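Local coordinates for protein D-mannose isomerase (PDB 5X32) that catalyses the reversible isomerisation of D-mannose to D-fructose and, less efficiently, acts on D-lyxose, at residues F24-D29 / G42-P47; W270-A275 / W322-A327. All coordinates share one frame; numbering follows the deposited sequence.

How the interactions relate
Interaction 1 comes first along the chain and closes before interaction 2 opens. Their centres are about 38 Å apart, on opposite sides of the centre of the chain, and their nearest atoms are about 26 Å apart. They share no helix or strand. Interaction 1 joins two parts of the long loop between helix 9-23 and strand 49-51. Interaction 2 joins helices 271-286 and 311-328, which follow each other in the chain. The first is a surface contact within a connection, the second a partly buried helix contact. Of the two, only interaction 2 joins helices of the barrel of this monomeric enzyme. Both lie away from H251 and H380, the probable proton donors/acceptors.

Interaction 1. Residues F24-D29 / G42-P47; sequences FPTCID and GSVYDP
No ring takes part where T26 meets G42 and V44. Within segment 24-29, the F24 ring has P25 CB 4.0 Å above its plane, over its centre. The peptide bond between F24 and P25 is cis. Y74 also meets the F24 ring, edge to face, while the Y45 ring makes a cation-pi contact with K39.

The contact itself rests on one methyl group. T26 CG2 lies 3.5 Å from G42 O and 4.0 Å from V44 CG2. The T26 torsion (chi1 -46°) sets CG2 opposite the backbone N, and OG1 beside that N. V44 uses the branch that lies beside its own backbone N. The T26 and V44 side chains pass alongside each other, running opposite ways. No hydrogen bond joins the two segments, so the touch is van der Waals only. It buries 108 Å² in all.

T26 is held in a type I beta turn from P25 to I28, which I28 N closes with a 3.2 Å bond to P25 O. At G42, phi is 110°, a backbone shape that calls for glycine. R50 NH2 also ties the two segments together, through a salt bridge to D29 OD2 and a hydrogen bond to P47 O. This is loop-to-loop packing at the surface, within the long connection between helix 9-23 and strand 49-51 of an (alpha/alpha)6-barrel enzyme.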
loop_
_atom_site.group_PDB
_atom_site.type_symbol
_atom_site.label_atom_id
_atom_site.label_comp_id
_atom_site.label_asym_id
_atom_site.label_seq_id
_atom_site.Cartn_x
_atom_site.Cartn_y
_atom_site.Cartn_z
ATOM N N PHE A 24 14.873 -12.009 -2.278
ATOM C CA PHE A 24 15.551 -12.894 -1.334
ATOM C C PHE A 24 16.579 -13.746 -2.082
ATOM O O PHE A 24 16.269 -14.285 -3.153
ATOM C CB PHE A 24 14.532 -13.774 -0.601
ATOM C CG PHE A 24 15.093 -14.505 0.588
ATOM C CD1 PHE A 24 15.423 -13.825 1.755
ATOM C CD2 PHE A 24 15.270 -15.879 0.545
ATOM C CE1 PHE A 24 15.939 -14.500 2.850
ATOM C CE2 PHE A 24 15.778 -16.564 1.638
ATOM C CZ PHE A 24 16.116 -15.873 2.794
ATOM N N PRO A 25 17.815 -13.847 -1.539
ATOM C CA PRO A 25 18.274 -13.261 -0.270
ATOM C C PRO A 25 19.034 -11.941 -0.421
ATOM O O PRO A 25 19.585 -11.450 0.573
ATOM C CB PRO A 25 19.223 -14.327 0.258
ATOM C CG PRO A 25 19.892 -14.794 -1.019
ATOM C CD PRO A 25 18.824 -14.776 -2.085
ATOM N N THR A 26 19.029 -11.367 -1.622
ATOM C CA THR A 26 19.779 -10.148 -1.924
ATOM C C THR A 26 19.469 -8.937 -1.021
ATOM O O THR A 26 20.367 -8.151 -0.716
ATOM C CB THR A 26 19.528 -9.718 -3.382
ATOM O OG1 THR A 26 19.632 -10.865 -4.231
ATOM C CG2 THR A 26 20.537 -8.674 -3.832
ATOM N N CYS A 27 18.217 -8.770 -0.599
ATOM C CA CYS A 27 17.850 -7.562 0.147
ATOM C C CYS A 27 18.363 -7.589 1.578
ATOM O O CYS A 27 18.352 -6.566 2.270
ATOM C CB CYS A 27 16.336 -7.379 0.169
ATOM S SG CYS A 27 15.538 -8.759 0.969
ATOM N N ILE A 28 18.828 -8.753 2.021
ATOM C CA ILE A 28 19.275 -8.897 3.403
ATOM C C ILE A 28 20.619 -8.211 3.604
ATOM O O ILE A 28 21.593 -8.533 2.925
ATOM C CB ILE A 28 19.414 -10.366 3.800
ATOM C CG1 ILE A 28 18.075 -11.070 3.611
ATOM C CG2 ILE A 28 19.940 -10.484 5.231
ATOM C CD1 ILE A 28 16.995 -10.512 4.495
ATOM N N ASP A 29 20.647 -7.223 4.489
ATOM C CA ASP A 29 21.917 -6.594 4.813
ATOM C C ASP A 29 22.464 -7.266 6.072
ATOM O O ASP A 29 21.896 -7.120 7.152
ATOM C CB ASP A 29 21.778 -5.077 5.011
ATOM C CG ASP A 29 23.112 -4.416 5.367
ATOM O OD1 ASP A 29 24.149 -5.114 5.290
ATOM O OD2 ASP A 29 23.136 -3.215 5.733
ATOM N N GLY A 42 18.531 -7.279 -10.250
ATOM C CA GLY A 42 18.624 -7.661 -8.854
ATOM C C GLY A 42 19.726 -6.943 -8.100
ATOM O O GLY A 42 19.824 -7.054 -6.865
ATOM N N SER A 43 20.546 -6.190 -8.831
ATOM C CA SER A 43 21.707 -5.517 -8.236
ATOM C C SER A 43 21.272 -4.482 -7.224
ATOM O O SER A 43 20.320 -3.741 -7.473
ATOM C CB SER A 43 22.543 -4.814 -9.303
ATOM O OG SER A 43 23.125 -5.741 -10.195
ATOM N N VAL A 44 21.946 -4.422 -6.085
ATOM C CA VAL A 44 21.701 -3.315 -5.185
ATOM C C VAL A 44 22.461 -2.141 -5.773
ATOM O O VAL A 44 23.637 -2.262 -6.050
ATOM C CB VAL A 44 22.159 -3.590 -3.750
ATOM C CG1 VAL A 44 21.849 -2.367 -2.870
ATOM C CG2 VAL A 44 21.481 -4.851 -3.193
ATOM N N TYR A 45 21.803 -1.011 -5.997
ATOM C CA TYR A 45 22.499 0.119 -6.598
ATOM C C TYR A 45 22.639 1.292 -5.627
ATOM O O TYR A 45 23.198 2.334 -5.975
ATOM C CB TYR A 45 21.802 0.560 -7.888
ATOM C CG TYR A 45 20.473 1.301 -7.762
ATOM C CD1 TYR A 45 20.439 2.691 -7.686
ATOM C CD2 TYR A 45 19.257 0.617 -7.796
ATOM C CE1 TYR A 45 19.259 3.374 -7.605
ATOM C CE2 TYR A 45 18.054 1.301 -7.720
ATOM C CZ TYR A 45 18.060 2.686 -7.626
ATOM O OH TYR A 45 16.864 3.391 -7.544
ATOM N N ASP A 46 22.136 1.109 -4.408
ATOM C CA ASP A 46 22.388 2.038 -3.306
ATOM C C ASP A 46 22.140 1.292 -1.995
ATOM O O ASP A 46 20.981 1.220 -1.532
ATOM C CB ASP A 46 21.478 3.268 -3.404
ATOM C CG ASP A 46 21.702 4.266 -2.279
ATOM O OD1 ASP A 46 22.262 3.885 -1.218
ATOM O OD2 ASP A 46 21.291 5.442 -2.452
ATOM N N PRO A 47 23.232 0.820 -1.348
ATOM C CA PRO A 47 23.185 -0.053 -0.164
ATOM C C PRO A 47 23.115 0.716 1.144
ATOM O O PRO A 47 22.866 0.131 2.200
ATOM C CB PRO A 47 24.510 -0.804 -0.238
ATOM C CG PRO A 47 25.433 0.182 -0.867
ATOM C CD PRO A 47 24.604 0.948 -1.874
#

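Interaction 2. Residues W270-A275 / W322-A327; sequences WYLPKA and WLLYKA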
loop_
_atom_site.group_PDB
_atom_site.type_symbol
_atom_site.label_atom_id
_atom_site.label_comp_id
_atom_site.label_asym_id
_atom_site.label_seq_id
_atom_site.Cartn_x
_atom_site.Cartn_y
_atom_site.Cartn_z
ATOM N N TRP A 270 -23.573 1.137 2.578
ATOM C CA TRP A 270 -23.028 2.005 1.525
ATOM C C TRP A 270 -21.673 1.515 0.970
ATOM O O TRP A 270 -21.209 1.997 -0.072
ATOM C CB TRP A 270 -22.871 3.445 2.031
ATOM C CG TRP A 270 -21.845 3.615 3.135
ATOM C CD1 TRP A 270 -22.069 3.510 4.470
ATOM C CD2 TRP A 270 -20.449 3.945 2.990
ATOM N NE1 TRP A 270 -20.910 3.739 5.169
ATOM C CE2 TRP A 270 -19.901 4.011 4.285
ATOM C CE3 TRP A 270 -19.613 4.179 1.895
ATOM C CZ2 TRP A 270 -18.554 4.308 4.516
ATOM C CZ3 TRP A 270 -18.267 4.466 2.132
ATOM C CH2 TRP A 270 -17.759 4.531 3.430
ATOM N N TYR A 271 -21.050 0.554 1.655
ATOM C CA TYR A 271 -19.724 0.065 1.266
ATOM C C TYR A 271 -19.678 -0.406 -0.189
ATOM O O TYR A 271 -18.902 0.117 -1.000
ATOM C CB TYR A 271 -19.289 -1.070 2.179
ATOM C CG TYR A 271 -18.746 -0.608 3.503
ATOM C CD1 TYR A 271 -18.523 0.739 3.751
ATOM C CD2 TYR A 271 -18.454 -1.521 4.515
ATOM C CE1 TYR A 271 -18.017 1.159 4.970
ATOM C CE2 TYR A 271 -17.953 -1.111 5.728
ATOM C CZ TYR A 271 -17.740 0.232 5.954
ATOM O OH TYR A 271 -17.249 0.661 7.165
ATOM N N LEU A 272 -20.519 -1.385 -0.517
ATOM C CA LEU A 272 -20.493 -1.980 -1.848
ATOM C C LEU A 272 -20.896 -1.007 -2.955
ATOM O O LEU A 272 -20.228 -0.967 -3.975
ATOM C CB LEU A 272 -21.374 -3.226 -1.894
ATOM C CG LEU A 272 -21.342 -3.954 -3.229
ATOM C CD1 LEU A 272 -19.911 -4.379 -3.528
ATOM C CD2 LEU A 272 -22.234 -5.172 -3.169
ATOM N N PRO A 273 -21.990 -0.231 -2.780
ATOM C CA PRO A 273 -22.251 0.738 -3.851
ATOM C C PRO A 273 -21.128 1.770 -4.035
ATOM O O PRO A 273 -20.879 2.207 -5.163
ATOM C CB PRO A 273 -23.543 1.425 -3.402
ATOM C CG PRO A 273 -24.214 0.420 -2.566
ATOM C CD PRO A 273 -23.144 -0.349 -1.868
ATOM N N LYS A 274 -20.479 2.185 -2.952
ATOM C CA LYS A 274 -19.412 3.167 -3.091
ATOM C C LYS A 274 -18.183 2.540 -3.779
ATOM O O LYS A 274 -17.614 3.139 -4.702
ATOM C CB LYS A 274 -19.053 3.774 -1.738
ATOM C CG LYS A 274 -18.080 4.939 -1.839
ATOM C CD LYS A 274 -18.668 6.116 -2.642
ATOM C CE LYS A 274 -17.848 7.407 -2.459
ATOM N NZ LYS A 274 -18.205 8.560 -3.351
ATOM N N ALA A 275 -17.784 1.344 -3.340
ATOM C CA ALA A 275 -16.710 0.596 -3.996
ATOM C C ALA A 275 -17.004 0.446 -5.496
ATOM O O ALA A 275 -16.138 0.657 -6.367
ATOM C CB ALA A 275 -16.521 -0.786 -3.335
ATOM N N TRP A 322 -11.217 -7.974 -8.186
ATOM C CA TRP A 322 -11.551 -9.328 -7.756
ATOM C C TRP A 322 -12.575 -9.305 -6.651
ATOM O O TRP A 322 -13.514 -10.107 -6.649
ATOM C CB TRP A 322 -10.333 -10.110 -7.285
ATOM C CG TRP A 322 -10.695 -11.540 -7.011
ATOM C CD1 TRP A 322 -10.854 -12.126 -5.793
ATOM C CD2 TRP A 322 -11.004 -12.546 -7.984
ATOM N NE1 TRP A 322 -11.211 -13.446 -5.947
ATOM C CE2 TRP A 322 -11.311 -13.726 -7.284
ATOM C CE3 TRP A 322 -11.033 -12.565 -9.381
ATOM C CZ2 TRP A 322 -11.644 -14.911 -7.930
ATOM C CZ3 TRP A 322 -11.367 -13.740 -10.019
ATOM C CH2 TRP A 322 -11.667 -14.897 -9.296
ATOM N N LEU A 323 -12.380 -8.398 -5.702
ATOM C CA LEU A 323 -13.317 -8.289 -4.597
ATOM C C LEU A 323 -14.695 -7.909 -5.117
ATOM O O LEU A 323 -15.690 -8.486 -4.716
ATOM C CB LEU A 323 -12.820 -7.271 -3.558
ATOM C CG LEU A 323 -11.532 -7.762 -2.882
ATOM C CD1 LEU A 323 -10.966 -6.758 -1.891
ATOM C CD2 LEU A 323 -11.794 -9.093 -2.220
ATOM N N LEU A 324 -14.727 -6.993 -6.070
ATOM C CA LEU A 324 -15.972 -6.528 -6.655
ATOM C C LEU A 324 -16.698 -7.663 -7.353
ATOM O O LEU A 324 -17.936 -7.769 -7.312
ATOM C CB LEU A 324 -15.671 -5.411 -7.640
ATOM C CG LEU A 324 -15.570 -4.060 -6.958
ATOM C CD1 LEU A 324 -15.165 -3.074 -8.003
ATOM C CD2 LEU A 324 -16.931 -3.688 -6.343
ATOM N N TYR A 325 -15.916 -8.538 -7.969
ATOM C CA TYR A 325 -16.508 -9.633 -8.699
ATOM C C TYR A 325 -17.059 -10.646 -7.699
ATOM O O TYR A 325 -18.134 -11.213 -7.924
ATOM C CB TYR A 325 -15.503 -10.267 -9.660
ATOM C CG TYR A 325 -15.997 -11.574 -10.216
ATOM C CD1 TYR A 325 -17.133 -11.630 -11.019
ATOM C CD2 TYR A 325 -15.363 -12.762 -9.891
ATOM C CE1 TYR A 325 -17.606 -12.836 -11.505
ATOM C CE2 TYR A 325 -15.825 -13.962 -10.368
ATOM C CZ TYR A 325 -16.944 -14.001 -11.174
ATOM O OH TYR A 325 -17.395 -15.212 -11.643
ATOM N N LYS A 326 -16.357 -10.866 -6.583
ATOM C CA LYS A 326 -16.898 -11.786 -5.581
ATOM C C LYS A 326 -18.170 -11.215 -4.955
ATOM O O LYS A 326 -19.121 -11.948 -4.686
ATOM C CB LYS A 326 -15.881 -12.111 -4.487
ATOM C CG LYS A 326 -14.591 -12.708 -4.993
ATOM C CD LYS A 326 -14.837 -14.023 -5.724
ATOM C CE LYS A 326 -15.256 -15.143 -4.790
ATOM N NZ LYS A 326 -15.513 -16.390 -5.572
ATOM N N ALA A 327 -18.178 -9.906 -4.733
ATOM C CA ALA A 327 -19.290 -9.226 -4.076
ATOM C C ALA A 327 -20.552 -9.154 -4.927
ATOM O O ALA A 327 -21.657 -9.217 -4.406
ATOM C CB ALA A 327 -18.870 -7.824 -3.698
#
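L272 and A275 pack against L324 and A327 in a helix-helix contact of the (alpha/alpha)6 barrel, the fold of the N-acylglucosamine 2-epimerase family. Segments 271-275 and 322-327 run nearer antiparallel than parallel, with 132° between their directions. Their axes come within 11.1 Å. That spacing is bridged mainly by the two leucines, which reach in from the two helices and meet at a slant.

L272 sends one branch across. Its CG lies opposite the backbone N (chi1 -177°), which carries CD1 toward the facing helix. CD1 then reaches A327 CB at 3.6 Å and L324 CD2 at 4.2 Å. A single methyl of L272 therefore touches two residues one helical turn apart.

L324 is turned differently. Its CG stands opposite the carbonyl carbon, beside the backbone N, at chi1 -85°. From there CD2 touches two partners on the other helix, L272 CD1 and A275 CB. The CB bonds of A275 and A327 point toward the facing segment, each with its CB against a leucine methyl. No hydrogen bond crosses, and the contact is apolar throughout its side chains.

Other helices continue the packing. L260 of helix 249-265 touches both L272 and L323, and Y333 of helix 331-347 touches L324. A275 and L324 are the buried pair, while A327 is exposed. Here L324 uses both methyls on A275: CD2 lies 4.2 Å from its CB, and CD1 lies 4.2 Å from its backbone O.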